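Local structure of probable enoyl-CoA hydratase/isomerase (Pseudomonas aeruginosa, 7BOR) at residues A26-M31 against G63-D68; L132-E137 against E240-F245; L142-M147 against W171-A176. The protein binds coenzyme A and probably isomerises enoyl-CoA double bonds (delta(3)-delta(2)-enoyl-CoA isomerase activity). All coordinates share one frame; numbering follows the deposited sequence.

Contact 1: A26-M31 against G63-D68; sequences ALTRAM and GNDILD. With COA (coenzyme A), chain C.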
loop_
_atom_site.group_PDB
_atom_site.type_symbol
_atom_site.label_atom_id
_atom_site.label_comp_id
_atom_site.label_asym_id
_atom_site.label_seq_id
_atom_site.Cartn_x
_atom_site.Cartn_y
_atom_site.Cartn_z
ATOM N N ALA A 26 2.841 0.955 -12.021
ATOM C CA ALA A 26 1.378 0.877 -11.961
ATOM C C ALA A 26 0.945 -0.570 -11.829
ATOM O O ALA A 26 1.474 -1.449 -12.513
ATOM C CB ALA A 26 0.762 1.519 -13.198
ATOM N N LEU A 27 0.020 -0.829 -10.915
ATOM C CA LEU A 27 -0.271 -2.194 -10.501
ATOM C C LEU A 27 -1.377 -2.825 -11.349
ATOM O O LEU A 27 -2.543 -2.411 -11.271
ATOM C CB LEU A 27 -0.682 -2.223 -9.034
ATOM C CG LEU A 27 0.346 -1.676 -8.037
ATOM C CD1 LEU A 27 -0.323 -1.483 -6.732
ATOM C CD2 LEU A 27 1.418 -2.695 -7.937
ATOM N N THR A 28 -1.019 -3.893 -12.058
ATOM C CA THR A 28 -1.922 -4.696 -12.882
ATOM C C THR A 28 -2.543 -5.864 -12.111
ATOM O O THR A 28 -2.131 -6.210 -11.001
ATOM C CB THR A 28 -1.169 -5.250 -14.087
ATOM O OG1 THR A 28 -0.253 -6.242 -13.613
ATOM C CG2 THR A 28 -0.445 -4.114 -14.828
ATOM N N ARG A 29 -3.578 -6.471 -12.711
ATOM C CA ARG A 29 -4.227 -7.613 -12.063
ATOM C C ARG A 29 -3.222 -8.727 -11.774
ATOM O O ARG A 29 -3.320 -9.418 -10.757
ATOM C CB ARG A 29 -5.370 -8.133 -12.947
ATOM C CG ARG A 29 -6.635 -7.243 -13.031
ATOM C CD ARG A 29 -7.698 -7.862 -13.984
ATOM N NE ARG A 29 -7.242 -7.882 -15.387
ATOM C CZ ARG A 29 -7.653 -7.034 -16.339
ATOM N NH1 ARG A 29 -8.555 -6.094 -16.061
ATOM N NH2 ARG A 29 -7.170 -7.129 -17.588
ATOM N N ALA A 30 -2.245 -8.918 -12.661
ATOM C CA ALA A 30 -1.266 -9.982 -12.475
ATOM C C ALA A 30 -0.248 -9.623 -11.386
ATOM O O ALA A 30 0.282 -10.511 -10.702
ATOM C CB ALA A 30 -0.563 -10.272 -13.810
ATOM N N MET A 31 -0.000 -8.334 -11.176
ATOM C CA MET A 31 0.873 -7.938 -10.075
ATOM C C MET A 31 0.175 -8.114 -8.751
ATOM O O MET A 31 0.748 -8.684 -7.813
ATOM C CB MET A 31 1.322 -6.503 -10.282
ATOM C CG MET A 31 2.321 -6.384 -11.428
ATOM S SD MET A 31 2.386 -4.727 -12.056
ATOM C CE MET A 31 3.443 -3.970 -10.792
ATOM N N GLY A 63 0.113 3.446 -8.255
ATOM C CA GLY A 63 -1.180 2.941 -7.880
ATOM C C GLY A 63 -1.741 2.064 -8.980
ATOM O O GLY A 63 -1.038 1.611 -9.911
ATOM N N ASN A 64 -3.046 1.841 -8.871
ATOM C CA ASN A 64 -3.745 0.930 -9.770
ATOM C C ASN A 64 -3.493 1.290 -11.223
ATOM O O ASN A 64 -3.466 2.458 -11.599
ATOM C CB ASN A 64 -5.247 0.944 -9.488
ATOM C CG ASN A 64 -5.867 -0.406 -9.639
ATOM O OD1 ASN A 64 -6.098 -1.104 -8.653
ATOM N ND2 ASN A 64 -6.139 -0.799 -10.877
ATOM N N ASP A 65 -3.287 0.268 -12.043
ATOM C CA ASP A 65 -3.274 0.498 -13.481
ATOM C C ASP A 65 -4.621 1.064 -13.921
ATOM O O ASP A 65 -5.659 0.434 -13.706
ATOM C CB ASP A 65 -2.986 -0.810 -14.196
ATOM C CG ASP A 65 -2.631 -0.594 -15.636
ATOM O OD1 ASP A 65 -3.480 -0.038 -16.357
ATOM O OD2 ASP A 65 -1.505 -0.949 -16.046
ATOM N N ILE A 66 -4.611 2.251 -14.525
ATOM C CA ILE A 66 -5.870 2.934 -14.835
ATOM C C ILE A 66 -6.583 2.289 -16.034
ATOM O O ILE A 66 -7.820 2.253 -16.091
ATOM C CB ILE A 66 -5.592 4.432 -15.069
ATOM C CG1 ILE A 66 -5.206 5.080 -13.735
ATOM C CG2 ILE A 66 -6.789 5.127 -15.699
ATOM C CD1 ILE A 66 -5.133 6.565 -13.758
ATOM N N LEU A 67 -5.815 1.828 -17.025
ATOM C CA LEU A 67 -6.379 1.031 -18.113
ATOM C C LEU A 67 -7.170 -0.143 -17.579
ATOM O O LEU A 67 -8.275 -0.428 -18.052
ATOM C CB LEU A 67 -5.270 0.512 -19.027
ATOM C CG LEU A 67 -4.747 1.484 -20.078
ATOM C CD1 LEU A 67 -3.966 0.706 -21.118
ATOM C CD2 LEU A 67 -5.884 2.217 -20.725
ATOM N N ASP A 68 -6.601 -0.864 -16.607
ATOM C CA ASP A 68 -7.347 -1.937 -15.977
ATOM C C ASP A 68 -8.653 -1.413 -15.406
ATOM O O ASP A 68 -9.699 -2.055 -15.544
ATOM C CB ASP A 68 -6.507 -2.599 -14.890
ATOM C CG ASP A 68 -5.459 -3.539 -15.456
ATOM O OD1 ASP A 68 -4.837 -3.206 -16.509
ATOM O OD2 ASP A 68 -5.243 -4.593 -14.815
HETATM N N1A COA C . -1.948 3.590 -14.830
HETATM C C2A COA C . -1.648 3.383 -16.143
HETATM N N3A COA C . -0.543 3.945 -16.719
HETATM C C4A COA C . 0.242 4.694 -15.926
HETATM C C5A COA C . -0.033 4.908 -14.623
HETATM C C6A COA C . -1.162 4.342 -14.067
HETATM N N6A COA C . -1.610 4.453 -12.672
HETATM N N7A COA C . 0.931 5.708 -14.088
HETATM C C8A COA C . 1.822 6.010 -15.058
HETATM N N9A COA C . 1.356 5.392 -16.138
HETATM C C1B COA C . 2.145 5.479 -17.384
HETATM C C2B COA C . 1.872 6.810 -18.258
HETATM O O2B COA C . 0.551 6.661 -18.918
HETATM C C3B COA C . 2.911 6.772 -19.043
HETATM O O3B COA C . 2.731 5.745 -20.106
HETATM P P3B COA C . 3.544 5.795 -21.510
HETATM O O7A COA C . 4.989 6.199 -21.298
HETATM O O8A COA C . 2.836 6.787 -22.391
HETATM O O9A COA C . 3.520 4.408 -22.081
HETATM C C4B COA C . 4.109 6.265 -18.201
HETATM O O4B COA C . 3.431 5.382 -17.132
HETATM C C5B COA C . 4.864 7.283 -17.576
HETATM O O5B COA C . 3.991 7.888 -16.676
HETATM P P1A COA C . 3.991 9.518 -16.558
HETATM O O1A COA C . 2.718 10.036 -15.921
HETATM O O2A COA C . 4.192 10.223 -17.881
HETATM O O3A COA C . 5.311 9.842 -15.625
HETATM P P2A COA C . 5.246 11.184 -14.667
HETATM O O4A COA C . 6.634 11.363 -14.059
HETATM O O5A COA C . 4.791 12.288 -15.573
HETATM O O6A COA C . 4.068 11.035 -13.503
HETATM C CBP COA C . 2.891 10.075 -11.648
HETATM C CCP COA C . 4.275 10.148 -12.391
HETATM C CDP COA C . 2.870 8.812 -10.716
HETATM C CEP COA C . 2.666 11.350 -10.798
HETATM C CAP COA C . 1.855 10.012 -12.816
HETATM O OAP COA C . 2.221 8.945 -13.637
HETATM C C9P COA C . 0.427 9.751 -12.340
HETATM O O9P COA C . -0.236 10.595 -11.813
HETATM N N8P COA C . -0.087 8.390 -12.603
HETATM C C7P COA C . -1.433 7.981 -12.197
HETATM C C6P COA C . -1.613 8.098 -10.653
HETATM C C5P COA C . -3.068 7.607 -10.365
HETATM O O5P COA C . -4.018 8.267 -10.605
HETATM N N4P COA C . -3.221 6.290 -9.773
HETATM C C3P COA C . -4.545 5.771 -9.535
HETATM C C2P COA C . -5.127 6.359 -8.277
HETATM S S1P COA C . -6.746 5.563 -8.149
#

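Contact 2: L132-E137 against E240-F245; sequences LGLTPE and EALSAF. With COA (coenzyme A), chain C.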
loop_
_atom_site.group_PDB
_atom_site.type_symbol
_atom_site.label_atom_id
_atom_site.label_comp_id
_atom_site.label_asym_id
_atom_site.label_seq_id
_atom_site.Cartn_x
_atom_site.Cartn_y
_atom_site.Cartn_z
ATOM N N LEU A 132 -10.254 11.832 -9.444
ATOM C CA LEU A 132 -10.594 10.900 -10.514
ATOM C C LEU A 132 -12.051 10.462 -10.446
ATOM O O LEU A 132 -12.415 9.423 -11.011
ATOM C CB LEU A 132 -9.669 9.689 -10.450
ATOM C CG LEU A 132 -8.186 9.928 -10.711
ATOM C CD1 LEU A 132 -7.328 8.679 -10.461
ATOM C CD2 LEU A 132 -7.971 10.480 -12.133
ATOM N N GLY A 133 -12.884 11.227 -9.745
ATOM C CA GLY A 133 -14.265 10.853 -9.530
ATOM C C GLY A 133 -14.450 9.619 -8.689
ATOM O O GLY A 133 -15.529 9.017 -8.705
ATOM N N LEU A 134 -13.446 9.265 -7.900
ATOM C CA LEU A 134 -13.475 8.096 -7.056
ATOM C C LEU A 134 -13.493 8.513 -5.586
ATOM O O LEU A 134 -13.524 9.692 -5.255
ATOM C CB LEU A 134 -12.293 7.192 -7.410
ATOM C CG LEU A 134 -12.327 6.680 -8.867
ATOM C CD1 LEU A 134 -10.999 6.030 -9.274
ATOM C CD2 LEU A 134 -13.473 5.697 -9.064
ATOM N N THR A 135 -13.435 7.527 -4.708
ATOM C CA THR A 135 -13.622 7.741 -3.278
ATOM C C THR A 135 -12.550 6.941 -2.526
ATOM O O THR A 135 -11.810 6.153 -3.132
ATOM C CB THR A 135 -15.037 7.319 -2.854
ATOM O OG1 THR A 135 -15.350 6.069 -3.474
ATOM C CG2 THR A 135 -16.060 8.355 -3.244
ATOM N N PRO A 136 -12.432 7.111 -1.205
ATOM C CA PRO A 136 -11.346 6.447 -0.478
ATOM C C PRO A 136 -11.450 4.930 -0.510
ATOM O O PRO A 136 -12.539 4.346 -0.555
ATOM C CB PRO A 136 -11.482 6.962 0.964
ATOM C CG PRO A 136 -12.325 8.208 0.850
ATOM C CD PRO A 136 -13.240 7.973 -0.348
ATOM N N GLU A 137 -10.289 4.296 -0.361
ATOM C CA GLU A 137 -10.127 2.855 -0.519
ATOM C C GLU A 137 -9.148 2.359 0.542
ATOM O O GLU A 137 -8.514 3.158 1.267
ATOM C CB GLU A 137 -9.754 2.613 -1.997
ATOM C CG GLU A 137 -8.762 1.624 -2.286
ATOM C CD GLU A 137 -7.378 2.128 -2.083
ATOM O OE1 GLU A 137 -7.173 3.013 -1.219
ATOM O OE2 GLU A 137 -6.500 1.581 -2.774
ATOM N N GLU A 240 -14.902 9.550 -17.064
ATOM C CA GLU A 240 -14.400 10.757 -17.725
ATOM C C GLU A 240 -13.049 11.186 -17.145
ATOM O O GLU A 240 -12.094 11.420 -17.895
ATOM C CB GLU A 240 -15.410 11.912 -17.617
ATOM C CG GLU A 240 -14.933 13.235 -18.282
ATOM C CD GLU A 240 -15.624 14.499 -17.734
ATOM O OE1 GLU A 240 -16.383 14.376 -16.740
ATOM O OE2 GLU A 240 -15.401 15.614 -18.296
ATOM N N ALA A 241 -12.960 11.326 -15.818
ATOM C CA ALA A 241 -11.696 11.730 -15.185
ATOM C C ALA A 241 -10.575 10.730 -15.458
ATOM O O ALA A 241 -9.408 11.118 -15.589
ATOM C CB ALA A 241 -11.889 11.900 -13.671
ATOM N N LEU A 242 -10.900 9.443 -15.522
ATOM C CA LEU A 242 -9.890 8.405 -15.684
ATOM C C LEU A 242 -9.293 8.421 -17.088
ATOM O O LEU A 242 -8.066 8.345 -17.257
ATOM C CB LEU A 242 -10.514 7.033 -15.384
ATOM C CG LEU A 242 -10.604 6.579 -13.935
ATOM C CD1 LEU A 242 -11.269 5.173 -13.818
ATOM C CD2 LEU A 242 -9.206 6.619 -13.329
ATOM N N SER A 243 -10.152 8.462 -18.111
ATOM C CA SER A 243 -9.662 8.486 -19.478
ATOM C C SER A 243 -9.082 9.840 -19.805
ATOM O O SER A 243 -8.340 9.957 -20.781
ATOM C CB SER A 243 -10.773 8.117 -20.470
ATOM O OG SER A 243 -11.909 8.924 -20.283
ATOM N N ALA A 244 -9.396 10.850 -18.993
ATOM C CA ALA A 244 -8.767 12.160 -19.123
ATOM C C ALA A 244 -7.300 12.113 -18.706
ATOM O O ALA A 244 -6.458 12.785 -19.323
ATOM C CB ALA A 244 -9.516 13.196 -18.277
ATOM N N PHE A 245 -6.976 11.321 -17.662
ATOM C CA PHE A 245 -5.579 11.159 -17.243
ATOM C C PHE A 245 -4.734 10.486 -18.330
ATOM O O PHE A 245 -3.690 11.012 -18.729
ATOM C CB PHE A 245 -5.473 10.374 -15.926
ATOM C CG PHE A 245 -4.047 10.205 -15.476
ATOM C CD1 PHE A 245 -3.259 9.164 -15.973
ATOM C CD2 PHE A 245 -3.471 11.123 -14.621
ATOM C CE1 PHE A 245 -1.922 9.051 -15.618
ATOM C CE2 PHE A 245 -2.143 11.006 -14.248
ATOM C CZ PHE A 245 -1.364 9.984 -14.766
HETATM N N1A COA C . -1.948 3.590 -14.830
HETATM C C2A COA C . -1.648 3.383 -16.143
HETATM N N3A COA C . -0.543 3.945 -16.719
HETATM C C4A COA C . 0.242 4.694 -15.926
HETATM C C5A COA C . -0.033 4.908 -14.623
HETATM C C6A COA C . -1.162 4.342 -14.067
HETATM N N6A COA C . -1.610 4.453 -12.672
HETATM N N7A COA C . 0.931 5.708 -14.088
HETATM C C8A COA C . 1.822 6.010 -15.058
HETATM N N9A COA C . 1.356 5.392 -16.138
HETATM C C1B COA C . 2.145 5.479 -17.384
HETATM C C2B COA C . 1.872 6.810 -18.258
HETATM O O2B COA C . 0.551 6.661 -18.918
HETATM C C3B COA C . 2.911 6.772 -19.043
HETATM O O3B COA C . 2.731 5.745 -20.106
HETATM P P3B COA C . 3.544 5.795 -21.510
HETATM O O7A COA C . 4.989 6.199 -21.298
HETATM O O8A COA C . 2.836 6.787 -22.391
HETATM O O9A COA C . 3.520 4.408 -22.081
HETATM C C4B COA C . 4.109 6.265 -18.201
HETATM O O4B COA C . 3.431 5.382 -17.132
HETATM C C5B COA C . 4.864 7.283 -17.576
HETATM O O5B COA C . 3.991 7.888 -16.676
HETATM P P1A COA C . 3.991 9.518 -16.558
HETATM O O1A COA C . 2.718 10.036 -15.921
HETATM O O2A COA C . 4.192 10.223 -17.881
HETATM O O3A COA C . 5.311 9.842 -15.625
HETATM P P2A COA C . 5.246 11.184 -14.667
HETATM O O4A COA C . 6.634 11.363 -14.059
HETATM O O5A COA C . 4.791 12.288 -15.573
HETATM O O6A COA C . 4.068 11.035 -13.503
HETATM C CBP COA C . 2.891 10.075 -11.648
HETATM C CCP COA C . 4.275 10.148 -12.391
HETATM C CDP COA C . 2.870 8.812 -10.716
HETATM C CEP COA C . 2.666 11.350 -10.798
HETATM C CAP COA C . 1.855 10.012 -12.816
HETATM O OAP COA C . 2.221 8.945 -13.637
HETATM C C9P COA C . 0.427 9.751 -12.340
HETATM O O9P COA C . -0.236 10.595 -11.813
HETATM N N8P COA C . -0.087 8.390 -12.603
HETATM C C7P COA C . -1.433 7.981 -12.197
HETATM C C6P COA C . -1.613 8.098 -10.653
HETATM C C5P COA C . -3.068 7.607 -10.365
HETATM O O5P COA C . -4.018 8.267 -10.605
HETATM N N4P COA C . -3.221 6.290 -9.773
HETATM C C3P COA C . -4.545 5.771 -9.535
HETATM C C2P COA C . -5.127 6.359 -8.277
HETATM S S1P COA C . -6.746 5.563 -8.149
#

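Contact 3: L142-M147 against W171-A176; sequences LILPRM and WGLANA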
loop_
_atom_site.group_PDB
_atom_site.type_symbol
_atom_site.label_atom_id
_atom_site.label_comp_id
_atom_site.label_asym_id
_atom_site.label_seq_id
_atom_site.Cartn_x
_atom_site.Cartn_y
_atom_site.Cartn_z
ATOM N N LEU A 142 -11.428 5.254 7.285
ATOM C CA LEU A 142 -11.385 5.058 8.727
ATOM C C LEU A 142 -10.025 5.409 9.343
ATOM O O LEU A 142 -9.963 6.082 10.374
ATOM C CB LEU A 142 -11.721 3.603 9.032
ATOM C CG LEU A 142 -11.610 3.168 10.490
ATOM C CD1 LEU A 142 -12.736 3.840 11.242
ATOM C CD2 LEU A 142 -11.612 1.690 10.538
ATOM N N ILE A 143 -8.949 4.858 8.785
ATOM C CA ILE A 143 -7.629 4.976 9.411
ATOM C C ILE A 143 -7.179 6.430 9.473
ATOM O O ILE A 143 -6.680 6.887 10.499
ATOM C CB ILE A 143 -6.604 4.095 8.668
ATOM C CG1 ILE A 143 -6.984 2.628 8.837
ATOM C CG2 ILE A 143 -5.146 4.333 9.135
ATOM C CD1 ILE A 143 -6.178 1.681 7.947
ATOM N N LEU A 144 -7.359 7.175 8.408
ATOM C CA LEU A 144 -6.749 8.516 8.392
ATOM C C LEU A 144 -7.411 9.522 9.331
ATOM O O LEU A 144 -6.702 10.253 10.032
ATOM C CB LEU A 144 -6.731 9.084 6.978
ATOM C CG LEU A 144 -5.724 8.424 6.028
ATOM C CD1 LEU A 144 -5.818 9.112 4.669
ATOM C CD2 LEU A 144 -4.267 8.444 6.523
ATOM N N PRO A 145 -8.745 9.576 9.439
ATOM C CA PRO A 145 -9.317 10.510 10.419
ATOM C C PRO A 145 -8.995 10.096 11.843
ATOM O O PRO A 145 -8.855 10.965 12.713
ATOM C CB PRO A 145 -10.824 10.504 10.111
ATOM C CG PRO A 145 -10.961 9.953 8.726
ATOM C CD PRO A 145 -9.762 9.005 8.538
ATOM N N ARG A 146 -8.832 8.804 12.094
ATOM C CA ARG A 146 -8.481 8.350 13.431
ATOM C C ARG A 146 -7.070 8.770 13.811
ATOM O O ARG A 146 -6.805 9.120 14.964
ATOM C CB ARG A 146 -8.602 6.838 13.497
ATOM C CG ARG A 146 -8.507 6.273 14.876
ATOM C CD ARG A 146 -9.037 4.852 14.850
ATOM N NE ARG A 146 -8.112 3.944 14.191
ATOM C CZ ARG A 146 -8.479 2.882 13.491
ATOM N NH1 ARG A 146 -7.560 2.098 12.947
ATOM N NH2 ARG A 146 -9.760 2.609 13.313
ATOM N N MET A 147 -6.152 8.656 12.864
ATOM C CA MET A 147 -4.758 9.006 13.082
ATOM C C MET A 147 -4.541 10.501 13.084
ATOM O O MET A 147 -3.741 11.006 13.869
ATOM C CB MET A 147 -3.890 8.386 11.989
ATOM C CG MET A 147 -2.431 8.538 12.234
ATOM S SD MET A 147 -1.496 7.954 10.813
ATOM C CE MET A 147 -2.413 6.496 10.426
ATOM N N TRP A 171 3.778 13.371 10.263
ATOM C CA TRP A 171 2.419 12.986 10.629
ATOM C C TRP A 171 2.350 11.576 11.184
ATOM O O TRP A 171 1.334 11.216 11.746
ATOM C CB TRP A 171 1.471 13.088 9.415
ATOM C CG TRP A 171 1.408 14.430 8.826
ATOM C CD1 TRP A 171 1.727 15.592 9.441
ATOM C CD2 TRP A 171 0.991 14.779 7.498
ATOM N NE1 TRP A 171 1.576 16.651 8.569
ATOM C CE2 TRP A 171 1.096 16.174 7.380
ATOM C CE3 TRP A 171 0.555 14.037 6.396
ATOM C CZ2 TRP A 171 0.772 16.846 6.203
ATOM C CZ3 TRP A 171 0.219 14.686 5.258
ATOM C CH2 TRP A 171 0.332 16.071 5.146
ATOM N N GLY A 172 3.430 10.796 11.085
ATOM C CA GLY A 172 3.438 9.427 11.576
ATOM C C GLY A 172 2.876 8.394 10.617
ATOM O O GLY A 172 2.714 7.224 10.987
ATOM N N LEU A 173 2.568 8.767 9.386
ATOM C CA LEU A 173 2.367 7.749 8.367
ATOM C C LEU A 173 3.666 6.995 8.011
ATOM O O LEU A 173 3.642 5.790 7.693
ATOM C CB LEU A 173 1.770 8.426 7.143
ATOM C CG LEU A 173 0.407 9.083 7.311
ATOM C CD1 LEU A 173 -0.104 9.673 6.038
ATOM C CD2 LEU A 173 -0.587 8.010 7.818
ATOM N N ALA A 174 4.798 7.663 8.015
ATOM C CA ALA A 174 6.055 6.949 7.896
ATOM C C ALA A 174 6.777 6.993 9.238
ATOM O O ALA A 174 6.569 7.902 10.043
ATOM C CB ALA A 174 6.944 7.537 6.793
ATOM N N ASN A 175 7.619 5.987 9.483
ATOM C CA ASN A 175 8.405 5.976 10.713
ATOM C C ASN A 175 9.634 6.884 10.586
ATOM O O ASN A 175 10.111 7.400 11.595
ATOM C CB ASN A 175 8.879 4.566 11.068
ATOM C CG ASN A 175 7.729 3.640 11.392
ATOM O OD1 ASN A 175 7.084 3.105 10.475
ATOM N ND2 ASN A 175 7.428 3.486 12.702
ATOM N N ALA A 176 10.156 7.070 9.375
ATOM C CA ALA A 176 11.332 7.913 9.150
ATOM C C ALA A 176 11.374 8.340 7.694
ATOM O O ALA A 176 11.043 7.556 6.798
ATOM C CB ALA A 176 12.630 7.151 9.500
#

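Contact 1: A26-M31 against G63-D68
Gly63 opens the contact by giving its carbonyl to Leu27: Leu27 N donates to Gly63 O over 2.8 Å, nearly straight at N-H...O 164°. The same oxygen takes a CA-H...O contact from Ala26, and the pantetheine arm of coenzyme A passes close to Gly63. Asn64 makes a single beta bridge with Leu27, and its side chain leaves the backbone away from Leu27; its OD1 is bound by Tyr32 OH and its ND2 donates forward to Asp65 O. Asn64 O accepts from COA N6A at 2.9 Å. Asp65 N completes the bridge, donating to Leu27 O at 2.9 Å. Its carboxylate has two jobs: OD1 caps the next helix by accepting from Asp68 N, while OD2, 3.6 Å from Thr28 CG2, is salt-bridged to Arg20. Ile66 N then holds COA N1A at 3.0 Å, and Ala26 CB touches the adenine at COA C6A. Finally Asp68 points its OD2 at the start of helix 29-44, where Arg29 N donates to it at 3.3 Å. The Arg29 chain bends at chi3 (-66°), and its guanidinium stacks on the carboxylate, planes 20° apart, with Asp68 OD2 over the guanidinium centre; the long Arg29 NH1 to Asp68 OD2 salt bridge is one of charge only, no N-H pointing at the oxygen. Thr28 and Met31 form a capping box at that helix start. Reading the adenine edge with a backbone carbonyl just ahead of a helix and the N-H of its first residue is characteristic of the CoA site of the crotonase fold.

Contact 2: L132-E137 against E240-F245
One wall of the coenzyme A pocket is closed where Leu132, in the loop leading to helix 140-148, meets Ala241 and Leu242 of helix 236-245, close to the C-terminal end of the model. No hydrogen bond crosses here; the join is apolar. Ala241 points its CB straight at the loop backbone, touching Leu132 C at 3.5 Å, and it also sits beside Gly133 N. Because alanine has only a CB, the helix can come right against the loop main chain. CD2 of Leu132 faces the helix backbone, while CD1 lies between Leu242 and the ligand. Its CG lies anti to the carbonyl carbon (chi1 -65°), and from there CD2 reaches Ala241 O at 3.8 Å while CD1 meets Leu242 CD2 at 4.0 Å. That same CD1 packs on the pantetheine arm, 3.3 Å from COA O5P, so one methyl is shared between the helix and the ligand. Leu134 CD1 adds a looser touch on Leu242 CD2 at 4.5 Å. One turn after Ala241, Phe245 has its CG anti to the backbone N (chi1 -180°), and its ring end comes up to the ligand with COA CAP at its edge, in plane. Phe245 CZ lies only 3.0 Å from COA N8P, too close for comfortable packing, so the exact fit at this point is doubtful. Behind the contact, Leu134 and Leu242 both touch Leu233 of helix 200-233, and Gly133 O accepts from Arg232 NE. Phe245 of this C-terminal helix borders the pantetheine while Ala241 and Leu242 hold to the loop, consistent with the way C-terminal helices close over the CoA site in crotonase-fold enzymes.

Contact 3: L142-M147 against W171-A176
Met147 runs out with CG anti to its backbone N (chi1 -172°) and bends at chi3 (-42°), which turns CE back beside Leu173; Leu173 in turn has CG anti to its carbonyl carbon (chi1 -62°). The sulfur and terminal methyl of Met147 thus both lie against a single branch of Leu173, and the two side chains cross at a slant. Met147 CE stands 3.5 Å from Leu173 CD2. Met147 SD is modelled 3.1 Å from Leu173 CD2, shorter than good van der Waals packing allows, so the precise pose of this thioether is doubtful; Met147 is exposed and also touches a crystal neighbour. From the inner side Leu144 brings its CD2 to Leu173 CD2 at 3.9 Å, its side chain crossing that of Leu173 at about a right angle. One leucine methyl is therefore shared by two residues three positions apart on one helix face. The sulfur also borders the backbone of the turn, 4.3 Å from Gly172 O. That turn is a Schellman motif ending helix 165-171: Gly172 takes a positive phi, and the chain then swings Leu173 round to Met147. No hydrogen bond links the two segments. Trp171 leads its ring away from Met147, to a cation-pi contact with Lys152 and to Phe163. Further in, Leu144 packs on Ala153 and Leu157 of helix 150-157, while Leu173 rests on Leu112. The contact lays helix 140-148 against the turn between helix 165-171 and strand 176-178, where Ala174 and Asn175 lie alongside strand 116-120 of the central sheet.

Contacts 1 and 2 are two walls of one coenzyme A pocket: their centres are 14 Å apart, both touch the ligand, and they meet directly. Ile66 of contact 1 joins them, its CG2 packing on Leu242 CD2 at 3.7 Å and its CD1 on Phe245 CD1 at 3.9 Å. Contact 1 binds the adenine through polar backbone atoms, whereas contact 2 borders the pantetheine with apolar groups. Contact 3 stands apart, its centre about 25 Å from contact 1 and 24 Å from contact 2, although its nearest atoms come to about 7 Å from those of contact 2, without touching; Leu144's side chain is about 13 Å from the ligand. Along the chain it is nested inside the loop that contact 2 closes.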